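Long-range contacts in coenzyme PQQ synthesis protein B (Methylobacterium extorquens, PDB 4Z7R), which takes part in the biosynthesis of the cofactor pyrroloquinoline quinone, possibly in transport of PQQ or its precursor, and binds zinc in a metallo-beta-lactamase-type fold: residues V3-A9 against R37-A43; I81-L86 against F106-A110; F215-E221 against M238-N244; R261-I266 against G287-A291. All coordinates share one frame; numbering follows the deposited sequence.

The four contacts are spread over the two mixed sheets of the metallo-beta-lactamase fold and the loops beside them. Interactions 1 and 2 belong to one sheet, their centres 16 Å apart; interaction 4 lies in the other, which interaction 3 reaches through the end of strand 212-216, and G217 N meets V264 O at 2.8 Å. Interaction 4 touches both 1 and 3. It carries H265, which binds a zinc ion together with D92, and it meets interaction 1 through R37 NH1 and A291 O, 2.9 Å apart. From interaction 3, T218 OG1 reaches H265 ND1. The side chains of S40 and H240 each lie about 5 Å from a bound zinc, whereas interaction 2 stands apart, its centre 24 Å from that of interaction 4.

Interaction 1 of 4, residues V3-A9 against R37-A43; sequences VVILGSA and RTQSSIA
V4 and A43 pair as antiparallel neighbours, with V4 N bonding to A43 O at 2.9 Å and A43 N returning a bond to V4 O, both nearly straight. A classic beta bulge follows. L6 and G7 face S41, whose carbonyl O takes a good bond from G7 N on a lone pair, 2.9 Å away, and a weak, bent one from L6 N. At L6 the backbone changes direction. Beyond it, A9 N still finds T38 O, prolonging the pairing into the loops.

V4 CG1 lies over A43 CB at 3.6 Å, directed there by a chi1 of 55° that sets this methyl between the backbone N and the carbonyl carbon. On the other face of the ladder I42 CG2 comes against I5 CG1, the two chains slanting across each other. A9 CB rests on R37 CB.

Partners further out take up the remaining polar groups. D293 accepts hydrogen bonds from S8 OG and T38 N, and R37 NH1 bonds to A291 O, tying these loops to the neighbouring sheet. Q39 bonds D59 and R101 of the second subunit. S41 OG turns to the carbonyls of N55 and L54, between which its one proton must be shared. Beside S40, whose side chain is about 5 Å from a zinc ion, a water donates to G7 O at 2.8 Å and sits 3.1 Å from S40 OG.

Interaction 2 of 4, residues I81-L86 against F106-A110; sequences IHAVLL and FTLYA
Strands 81-85 and 106-110 lie side by side as parallel neighbours, joined through helix 91-94 as a beta-alpha-beta unit in one of the two sheets of the metallo-beta-lactamase fold. A83 pairs with T107, V84 with L108 and L85 with Y109, and the short strand axes diverge by 20°. V84 is held through both its backbone N and its O: the N donates to T107 O at 3.0 Å and the O accepts from Y109 N at 2.7 Å in an almost straight bond. L86 N continues the ladder to Y109 O, while the first rung, T107 N to H82 O, is long and weak.

On the face of V84 and L108, CD1 of L108 wedges between neighbours, touching V84 CB at 3.9 Å and L86 CG at 4.0 Å. V84 CG2 turns the other way to the F106 ring, meeting CE2 at 3.8 Å. Helix 112-119 covers this side, with L115 against L108 and I114 and V118 against L86.

The opposite face carries A83, L85 and Y109. L85 CD1 leans on the backbone of Y109, 3.5 Å from its O. Strand 51-54, the neighbour of 81-85 on its other edge, also meets A83 and L85, while F143 meets the Y109 ring. With CG of Y109 anti to its carbonyl carbon (chi1 -62°), the phenol swings back along the ladder, and A83 CB abuts its edge in the ring plane, 3.7 Å from CE2.

Interaction 3 of 4, residues F215-E221 against M238-N244; sequences FDGTVLE and MGHIQMN
H240 ND1 donates to D216 OD2 at 2.7 Å, a nearly straight bond that uses the syn lone pair of the carboxylate and lies close to the imidazole plane. OD2 also accepts from C196 N. Carboxylate and ring are turned 75° against each other. D216 OD1 is gripped separately by T218, from OG1 at 2.7 Å and from the backbone N, the latter closing an Asx turn; a water adds a third donor. That water also accepts from V219 N and donates to I241 O.

T218 then rides over one face of the H240 ring. Its CB stands 3.9 Å from the ring centroid, a CH-pi contact, so D216 holds the imidazole at its edge and T218 on its face. The same T218 hydroxyl bonds H265 ND1, and the H240 and H265 rings meet.

Further along, M243 N bonds V219 O at 3.0 Å and N244 N bonds L220 O. N244 ND2 donates to E221 OE2 at 2.9 Å, within its own amide plane but from above the carboxylate. L220 CD1 packs on M243 SD, 3.7 Å away, and on the N244 amide. The extended M243 chain carries CE to G217 O, while V219 CG2 lies against Q242 CB. The end of strand 212-216 and the loop after it meet the loop after helix 235-238, placing a histidine-carboxylate pair beside the zinc site of this metallo-beta-lactamase-type fold.

Interaction 4 of 4, residues R261-I266 against G287-A291; sequences RVFVHI and GWTVA. With ZN (zinc ion), chain D.
The indole of W288 is sandwiched between R261 and F263, two residues from the same side of the adjoining strand. The F263 ring lies over one face in an offset stack, planes at 17° and centroid 3.9 Å from that of the six-membered ring. R261 CB presses on the opposite face, 3.5 Å from the same centroid, as a CH-pi contact. R261 then runs out extended along the indole, bringing its CD to 3.5 Å from W288 NE1, while the guanidinium plane is turned 79° from the ring. A water accepts from NE1 and, weakly, from R261 NE. The far end of the arginine bonds the carbonyls of L253 and I256.

Both strands run the same way, as the outer strands of a beta-alpha-beta unit connected through helix 278-285. T289 N bonds R261 O at 2.8 Å, F263 N bonds T289 O, and A291 N reaches F263 O at 3.1 Å. On the other face V262 CG1 meets A291 CB, 3.7 Å away. After the strand, I266 is directed at the second strand, and its CD1 touches V290 CG1.

H265 points elsewhere: with CG anti to the backbone N (chi1 -164°), its NE2 binds a zinc ion at 2.1 Å, completed by D92 and two waters. The zinc ligand thus leaves from the end of a hydrogen-bonded strand, the same strand that supplies both sides of the sandwich round W288.

Interaction 1 of 4, residues V3-A9 against R37-A43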
# COMPACT_ATOMS: atom_id res chain seq x y z
N VAL A 3 -3.62 -14.10 -17.46
CA VAL A 3 -3.97 -13.79 -16.09
C VAL A 3 -2.71 -13.71 -15.25
O VAL A 3 -1.85 -14.58 -15.35
CB VAL A 3 -4.92 -14.85 -15.48
CG1 VAL A 3 -5.35 -14.44 -14.08
CG2 VAL A 3 -6.13 -15.07 -16.38
N VAL A 4 -2.58 -12.67 -14.43
CA VAL A 4 -1.52 -12.66 -13.43
C VAL A 4 -2.11 -12.35 -12.06
O VAL A 4 -2.85 -11.38 -11.87
CB VAL A 4 -0.40 -11.65 -13.79
CG1 VAL A 4 -0.96 -10.25 -14.02
CG2 VAL A 4 0.67 -11.64 -12.70
N ILE A 5 -1.79 -13.21 -11.10
CA ILE A 5 -2.20 -13.00 -9.72
C ILE A 5 -1.18 -12.09 -9.04
O ILE A 5 -0.05 -12.51 -8.78
CB ILE A 5 -2.34 -14.33 -8.97
CG1 ILE A 5 -3.38 -15.22 -9.66
CG2 ILE A 5 -2.71 -14.08 -7.51
CD1 ILE A 5 -3.63 -16.54 -8.98
N LEU A 6 -1.57 -10.85 -8.79
CA LEU A 6 -0.66 -9.86 -8.21
C LEU A 6 -0.53 -10.03 -6.71
O LEU A 6 0.56 -9.92 -6.15
CB LEU A 6 -1.14 -8.44 -8.54
CG LEU A 6 -1.24 -8.07 -10.02
CD1 LEU A 6 -1.80 -6.68 -10.15
CD2 LEU A 6 0.12 -8.16 -10.69
N GLY A 7 -1.65 -10.30 -6.05
CA GLY A 7 -1.67 -10.55 -4.63
C GLY A 7 -2.58 -11.72 -4.34
O GLY A 7 -3.73 -11.75 -4.79
N SER A 8 -2.09 -12.69 -3.57
CA SER A 8 -2.82 -13.92 -3.35
C SER A 8 -3.27 -14.05 -1.90
O SER A 8 -3.92 -15.03 -1.53
CB SER A 8 -1.96 -15.13 -3.73
OG SER A 8 -0.68 -15.06 -3.11
N ALA A 9 -2.94 -13.06 -1.09
CA ALA A 9 -3.30 -13.09 0.32
C ALA A 9 -4.59 -12.33 0.60
O ALA A 9 -5.02 -11.49 -0.18
CB ALA A 9 -2.17 -12.54 1.18
N ARG A 37 3.32 -12.81 0.75
CA ARG A 37 2.28 -12.51 -0.23
C ARG A 37 1.69 -11.13 -0.01
O ARG A 37 1.49 -10.70 1.13
CB ARG A 37 1.15 -13.54 -0.17
CG ARG A 37 1.48 -14.93 -0.68
CD ARG A 37 0.41 -15.91 -0.22
NE ARG A 37 0.40 -17.16 -0.98
CZ ARG A 37 1.24 -18.17 -0.77
NH1 ARG A 37 1.15 -19.27 -1.51
NH2 ARG A 37 2.16 -18.08 0.18
N THR A 38 1.41 -10.43 -1.10
CA THR A 38 0.70 -9.17 -1.05
C THR A 38 -0.81 -9.42 -1.14
O THR A 38 -1.25 -10.54 -1.39
CB THR A 38 1.17 -8.22 -2.17
OG1 THR A 38 1.04 -8.87 -3.44
CG2 THR A 38 2.63 -7.84 -1.96
N GLN A 39 -1.60 -8.37 -0.93
CA GLN A 39 -3.04 -8.50 -0.76
C GLN A 39 -3.84 -8.59 -2.06
O GLN A 39 -3.44 -8.04 -3.09
CB GLN A 39 -3.57 -7.35 0.10
CG GLN A 39 -3.15 -7.48 1.56
CD GLN A 39 -3.24 -6.19 2.33
OE1 GLN A 39 -4.24 -5.91 3.00
NE2 GLN A 39 -2.19 -5.38 2.25
N SER A 40 -4.97 -9.28 -1.97
CA SER A 40 -5.81 -9.72 -3.09
C SER A 40 -5.98 -8.74 -4.25
O SER A 40 -6.61 -7.69 -4.12
CB SER A 40 -7.20 -10.07 -2.55
OG SER A 40 -8.06 -10.56 -3.57
N SER A 41 -5.42 -9.13 -5.39
CA SER A 41 -5.57 -8.41 -6.65
C SER A 41 -5.07 -9.27 -7.80
O SER A 41 -4.09 -9.99 -7.66
CB SER A 41 -4.81 -7.08 -6.62
OG SER A 41 -4.91 -6.42 -7.88
N ILE A 42 -5.76 -9.20 -8.94
CA ILE A 42 -5.29 -9.87 -10.15
C ILE A 42 -5.40 -8.93 -11.34
O ILE A 42 -6.15 -7.95 -11.31
CB ILE A 42 -6.07 -11.18 -10.46
CG1 ILE A 42 -7.46 -10.87 -11.01
CG2 ILE A 42 -6.13 -12.09 -9.22
CD1 ILE A 42 -8.18 -12.09 -11.58
N ALA A 43 -4.65 -9.23 -12.39
CA ALA A 43 -4.76 -8.48 -13.63
C ALA A 43 -5.03 -9.43 -14.79
O ALA A 43 -4.48 -10.53 -14.84
CB ALA A 43 -3.49 -7.68 -13.88
O HOH W 1 -6.00 -12.91 -3.69

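Interaction 2 of 4, residues I81-L86 against F106-A110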
# COMPACT_ATOMS: atom_id res chain seq x y z
N ILE A 81 -2.19 -0.55 -17.57
CA ILE A 81 -3.45 -0.63 -16.85
C ILE A 81 -4.46 0.32 -17.48
O ILE A 81 -4.32 1.54 -17.39
CB ILE A 81 -3.29 -0.31 -15.35
CG1 ILE A 81 -2.30 -1.29 -14.71
CG2 ILE A 81 -4.63 -0.37 -14.64
CD1 ILE A 81 -1.95 -0.96 -13.28
N HIS A 82 -5.48 -0.25 -18.12
CA HIS A 82 -6.49 0.54 -18.81
C HIS A 82 -7.73 0.76 -17.96
O HIS A 82 -8.43 1.76 -18.12
CB HIS A 82 -6.90 -0.14 -20.12
CG HIS A 82 -6.00 0.16 -21.28
ND1 HIS A 82 -4.63 0.24 -21.15
CD2 HIS A 82 -6.28 0.40 -22.58
CE1 HIS A 82 -4.10 0.52 -22.33
NE2 HIS A 82 -5.08 0.62 -23.21
N ALA A 83 -8.00 -0.17 -17.05
CA ALA A 83 -9.20 -0.08 -16.23
C ALA A 83 -9.04 -0.80 -14.90
O ALA A 83 -8.21 -1.70 -14.76
CB ALA A 83 -10.39 -0.64 -16.99
N VAL A 84 -9.83 -0.39 -13.92
CA VAL A 84 -9.85 -1.05 -12.62
C VAL A 84 -11.28 -1.42 -12.27
O VAL A 84 -12.20 -0.61 -12.43
CB VAL A 84 -9.24 -0.17 -11.51
CG1 VAL A 84 -9.28 -0.89 -10.17
CG2 VAL A 84 -7.82 0.22 -11.87
N LEU A 85 -11.47 -2.66 -11.82
CA LEU A 85 -12.77 -3.13 -11.37
C LEU A 85 -12.69 -3.54 -9.90
O LEU A 85 -11.78 -4.27 -9.50
CB LEU A 85 -13.26 -4.29 -12.24
CG LEU A 85 -14.40 -5.15 -11.69
CD1 LEU A 85 -15.69 -4.34 -11.64
CD2 LEU A 85 -14.58 -6.40 -12.54
N LEU A 86 -13.64 -3.07 -9.10
CA LEU A 86 -13.73 -3.46 -7.69
C LEU A 86 -14.81 -4.52 -7.47
O LEU A 86 -15.93 -4.37 -7.95
CB LEU A 86 -14.03 -2.25 -6.82
CG LEU A 86 -13.14 -1.02 -7.03
CD1 LEU A 86 -13.66 0.16 -6.21
CD2 LEU A 86 -11.71 -1.35 -6.66
N PHE A 106 -7.74 6.30 -16.69
CA PHE A 106 -8.30 4.96 -16.77
C PHE A 106 -9.76 5.02 -16.34
O PHE A 106 -10.23 6.06 -15.89
CB PHE A 106 -7.52 3.96 -15.90
CG PHE A 106 -7.56 4.26 -14.42
CD1 PHE A 106 -6.62 5.10 -13.85
CD2 PHE A 106 -8.51 3.67 -13.61
CE1 PHE A 106 -6.65 5.37 -12.49
CE2 PHE A 106 -8.55 3.93 -12.25
CZ PHE A 106 -7.61 4.78 -11.69
N THR A 107 -10.49 3.92 -16.51
CA THR A 107 -11.88 3.87 -16.08
C THR A 107 -12.01 2.96 -14.86
O THR A 107 -11.57 1.81 -14.87
CB THR A 107 -12.82 3.37 -17.20
OG1 THR A 107 -12.70 4.22 -18.35
CG2 THR A 107 -14.26 3.40 -16.72
N LEU A 108 -12.62 3.50 -13.81
CA LEU A 108 -12.89 2.74 -12.60
C LEU A 108 -14.32 2.19 -12.62
O LEU A 108 -15.28 2.95 -12.70
CB LEU A 108 -12.66 3.61 -11.36
CG LEU A 108 -12.97 2.99 -10.00
CD1 LEU A 108 -12.11 1.77 -9.75
CD2 LEU A 108 -12.76 4.03 -8.90
N TYR A 109 -14.43 0.87 -12.55
CA TYR A 109 -15.73 0.19 -12.59
C TYR A 109 -16.10 -0.42 -11.24
O TYR A 109 -15.26 -1.01 -10.57
CB TYR A 109 -15.73 -0.92 -13.64
CG TYR A 109 -15.53 -0.48 -15.07
CD1 TYR A 109 -16.62 -0.14 -15.87
CD2 TYR A 109 -14.26 -0.44 -15.63
CE1 TYR A 109 -16.43 0.25 -17.19
CE2 TYR A 109 -14.07 -0.06 -16.94
CZ TYR A 109 -15.16 0.29 -17.72
OH TYR A 109 -14.96 0.68 -19.02
N ALA A 110 -17.37 -0.28 -10.87
CA ALA A 110 -17.92 -0.95 -9.69
C ALA A 110 -19.44 -0.89 -9.73
O ALA A 110 -20.02 -0.18 -10.55
CB ALA A 110 -17.38 -0.34 -8.41

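Interaction 3 of 4, residues F215-E221 against M238-N244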
# COMPACT_ATOMS: atom_id res chain seq x y z
N PHE A 215 -10.94 -18.50 -6.41
CA PHE A 215 -11.98 -18.47 -5.39
C PHE A 215 -11.47 -18.21 -3.97
O PHE A 215 -10.35 -18.59 -3.62
CB PHE A 215 -12.76 -19.79 -5.42
CG PHE A 215 -14.00 -19.78 -4.57
CD1 PHE A 215 -15.18 -19.23 -5.05
CD2 PHE A 215 -14.00 -20.35 -3.31
CE1 PHE A 215 -16.32 -19.22 -4.27
CE2 PHE A 215 -15.14 -20.35 -2.53
CZ PHE A 215 -16.31 -19.78 -3.01
N ASP A 216 -12.31 -17.53 -3.19
CA ASP A 216 -12.12 -17.29 -1.76
C ASP A 216 -11.48 -18.49 -1.06
O ASP A 216 -12.10 -19.55 -0.94
CB ASP A 216 -13.47 -16.95 -1.13
CG ASP A 216 -13.37 -16.42 0.30
OD1 ASP A 216 -12.41 -16.76 1.03
OD2 ASP A 216 -14.28 -15.66 0.69
N GLY A 217 -10.25 -18.31 -0.59
CA GLY A 217 -9.55 -19.32 0.17
C GLY A 217 -9.08 -18.79 1.52
O GLY A 217 -8.04 -19.21 2.03
N THR A 218 -9.84 -17.85 2.07
CA THR A 218 -9.44 -17.15 3.29
C THR A 218 -9.13 -18.08 4.46
O THR A 218 -8.09 -17.95 5.10
CB THR A 218 -10.53 -16.15 3.73
OG1 THR A 218 -10.87 -15.30 2.63
CG2 THR A 218 -10.05 -15.30 4.89
N VAL A 219 -10.03 -19.01 4.74
CA VAL A 219 -9.84 -19.93 5.86
C VAL A 219 -10.03 -21.40 5.47
O VAL A 219 -10.91 -21.74 4.68
CB VAL A 219 -10.78 -19.60 7.04
CG1 VAL A 219 -10.51 -18.19 7.56
CG2 VAL A 219 -12.25 -19.75 6.64
N LEU A 220 -9.19 -22.26 6.04
CA LEU A 220 -9.32 -23.69 5.85
C LEU A 220 -10.48 -24.23 6.68
O LEU A 220 -11.38 -24.89 6.16
CB LEU A 220 -8.04 -24.41 6.25
CG LEU A 220 -8.07 -25.93 6.08
CD1 LEU A 220 -8.04 -26.31 4.61
CD2 LEU A 220 -6.95 -26.58 6.85
N GLU A 221 -10.43 -23.94 7.98
CA GLU A 221 -11.51 -24.25 8.90
C GLU A 221 -12.15 -22.96 9.40
O GLU A 221 -11.51 -21.91 9.39
CB GLU A 221 -11.00 -25.09 10.08
CG GLU A 221 -10.22 -26.34 9.69
CD GLU A 221 -11.12 -27.47 9.20
OE1 GLU A 221 -12.35 -27.33 9.30
OE2 GLU A 221 -10.58 -28.49 8.73
N MET A 238 -16.43 -13.37 9.36
CA MET A 238 -15.71 -12.49 8.45
C MET A 238 -16.27 -12.58 7.03
O MET A 238 -15.80 -11.88 6.13
CB MET A 238 -14.22 -12.83 8.46
CG MET A 238 -13.54 -12.52 9.79
SD MET A 238 -11.79 -12.94 9.84
CE MET A 238 -11.86 -14.72 9.65
N GLY A 239 -17.28 -13.43 6.84
CA GLY A 239 -17.96 -13.56 5.56
C GLY A 239 -17.25 -14.45 4.57
O GLY A 239 -17.24 -14.17 3.37
N HIS A 240 -16.67 -15.54 5.06
CA HIS A 240 -15.91 -16.45 4.20
C HIS A 240 -16.28 -17.91 4.44
O HIS A 240 -16.13 -18.41 5.55
CB HIS A 240 -14.41 -16.26 4.43
CG HIS A 240 -13.93 -14.87 4.18
ND1 HIS A 240 -13.92 -14.29 2.93
CD2 HIS A 240 -13.46 -13.93 5.04
CE1 HIS A 240 -13.45 -13.06 3.02
NE2 HIS A 240 -13.16 -12.81 4.29
N ILE A 241 -16.78 -18.58 3.41
CA ILE A 241 -17.00 -20.01 3.50
C ILE A 241 -15.65 -20.71 3.61
O ILE A 241 -14.72 -20.41 2.85
CB ILE A 241 -17.81 -20.56 2.29
CG1 ILE A 241 -18.07 -22.05 2.45
CG2 ILE A 241 -17.10 -20.26 0.97
CD1 ILE A 241 -18.87 -22.66 1.32
N GLN A 242 -15.51 -21.60 4.58
CA GLN A 242 -14.25 -22.31 4.78
C GLN A 242 -14.03 -23.37 3.71
O GLN A 242 -14.98 -23.82 3.06
CB GLN A 242 -14.21 -22.96 6.17
CG GLN A 242 -14.97 -24.28 6.28
CD GLN A 242 -16.47 -24.10 6.22
OE1 GLN A 242 -16.98 -23.00 6.41
NE2 GLN A 242 -17.19 -25.19 5.95
N MET A 243 -12.77 -23.76 3.52
CA MET A 243 -12.41 -24.76 2.51
C MET A 243 -12.95 -26.15 2.83
O MET A 243 -13.51 -26.83 1.97
CB MET A 243 -10.88 -24.85 2.37
CG MET A 243 -10.19 -23.59 1.88
SD MET A 243 -8.40 -23.77 1.93
CE MET A 243 -7.88 -22.38 0.93
N ASN A 244 -12.77 -26.58 4.08
CA ASN A 244 -13.03 -27.96 4.47
C ASN A 244 -14.46 -28.26 4.91
O ASN A 244 -15.27 -27.36 5.10
CB ASN A 244 -12.08 -28.37 5.61
CG ASN A 244 -10.72 -28.82 5.11
OD1 ASN A 244 -10.52 -29.02 3.91
ND2 ASN A 244 -9.79 -29.01 6.03
O HOH W 2 -13.01 -21.49 0.75
O HOH W 3 -12.52 -18.76 3.17

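Interaction 4 of 4, residues R261-I266 against G287-A291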
# COMPACT_ATOMS: atom_id res chain seq x y z
N ARG A 261 -8.87 -25.11 -10.69
CA ARG A 261 -9.33 -24.56 -9.42
C ARG A 261 -8.17 -23.91 -8.68
O ARG A 261 -7.17 -24.55 -8.41
CB ARG A 261 -9.95 -25.66 -8.54
CG ARG A 261 -11.27 -26.23 -9.04
CD ARG A 261 -11.61 -27.52 -8.30
NE ARG A 261 -13.01 -27.92 -8.44
CZ ARG A 261 -13.51 -28.54 -9.50
NH1 ARG A 261 -12.73 -28.85 -10.52
NH2 ARG A 261 -14.80 -28.86 -9.53
N VAL A 262 -8.31 -22.62 -8.37
CA VAL A 262 -7.25 -21.88 -7.69
C VAL A 262 -7.80 -21.08 -6.51
O VAL A 262 -8.74 -20.31 -6.66
CB VAL A 262 -6.52 -20.91 -8.64
CG1 VAL A 262 -5.36 -20.23 -7.91
CG2 VAL A 262 -6.02 -21.64 -9.88
N PHE A 263 -7.21 -21.28 -5.33
CA PHE A 263 -7.56 -20.48 -4.17
C PHE A 263 -6.77 -19.19 -4.14
O PHE A 263 -5.55 -19.20 -4.28
CB PHE A 263 -7.31 -21.26 -2.87
CG PHE A 263 -8.39 -22.24 -2.53
CD1 PHE A 263 -9.69 -21.81 -2.33
CD2 PHE A 263 -8.10 -23.59 -2.38
CE1 PHE A 263 -10.69 -22.71 -2.00
CE2 PHE A 263 -9.10 -24.49 -2.05
CZ PHE A 263 -10.39 -24.05 -1.86
N VAL A 264 -7.47 -18.07 -3.97
CA VAL A 264 -6.83 -16.79 -3.72
C VAL A 264 -7.39 -16.19 -2.43
O VAL A 264 -8.22 -16.81 -1.77
CB VAL A 264 -7.03 -15.80 -4.89
CG1 VAL A 264 -6.43 -16.37 -6.17
CG2 VAL A 264 -8.51 -15.51 -5.09
N HIS A 265 -6.93 -14.99 -2.08
CA HIS A 265 -7.41 -14.29 -0.89
C HIS A 265 -7.23 -15.14 0.37
O HIS A 265 -8.13 -15.25 1.19
CB HIS A 265 -8.88 -13.89 -1.06
CG HIS A 265 -9.35 -12.86 -0.08
ND1 HIS A 265 -9.80 -13.19 1.19
CD2 HIS A 265 -9.46 -11.52 -0.18
CE1 HIS A 265 -10.15 -12.08 1.82
NE2 HIS A 265 -9.95 -11.06 1.02
N ILE A 266 -6.05 -15.75 0.49
CA ILE A 266 -5.76 -16.64 1.61
C ILE A 266 -5.21 -15.88 2.82
O ILE A 266 -4.22 -15.16 2.72
CB ILE A 266 -4.75 -17.72 1.19
CG1 ILE A 266 -5.28 -18.45 -0.05
CG2 ILE A 266 -4.51 -18.69 2.32
CD1 ILE A 266 -4.21 -19.16 -0.85
N GLY A 287 -7.83 -31.27 -5.90
CA GLY A 287 -7.87 -30.56 -7.17
C GLY A 287 -7.68 -29.06 -7.11
O GLY A 287 -7.95 -28.37 -8.09
N TRP A 288 -7.20 -28.54 -5.99
CA TRP A 288 -7.05 -27.10 -5.84
C TRP A 288 -5.60 -26.64 -5.81
O TRP A 288 -4.76 -27.23 -5.14
CB TRP A 288 -7.76 -26.63 -4.57
CG TRP A 288 -9.25 -26.58 -4.72
CD1 TRP A 288 -10.12 -27.62 -4.57
CD2 TRP A 288 -10.04 -25.44 -5.07
NE1 TRP A 288 -11.41 -27.20 -4.79
CE2 TRP A 288 -11.38 -25.86 -5.11
CE3 TRP A 288 -9.74 -24.10 -5.36
CZ2 TRP A 288 -12.43 -24.99 -5.41
CZ3 TRP A 288 -10.78 -23.24 -5.66
CH2 TRP A 288 -12.11 -23.69 -5.69
N THR A 289 -5.31 -25.58 -6.55
CA THR A 289 -4.02 -24.90 -6.48
C THR A 289 -4.06 -23.78 -5.44
O THR A 289 -5.04 -23.03 -5.36
CB THR A 289 -3.61 -24.32 -7.85
OG1 THR A 289 -3.36 -25.39 -8.78
CG2 THR A 289 -2.36 -23.46 -7.74
N VAL A 290 -3.01 -23.67 -4.64
CA VAL A 290 -2.87 -22.55 -3.72
C VAL A 290 -2.05 -21.45 -4.37
O VAL A 290 -0.87 -21.63 -4.65
CB VAL A 290 -2.22 -22.99 -2.39
CG1 VAL A 290 -1.89 -21.79 -1.52
CG2 VAL A 290 -3.15 -23.95 -1.65
N ALA A 291 -2.68 -20.31 -4.64
CA ALA A 291 -2.04 -19.25 -5.40
C ALA A 291 -0.89 -18.60 -4.64
O ALA A 291 -0.93 -18.50 -3.41
CB ALA A 291 -3.05 -18.19 -5.80
ZN ZN D . -10.18 -9.08 1.71
O HOH W 4 -13.81 -28.65 -5.49
O HOH W 5 -7.76 -27.69 -10.72
O HOH W 6 -9.76 -9.46 3.90
O HOH W 7 -11.80 -8.49 0.63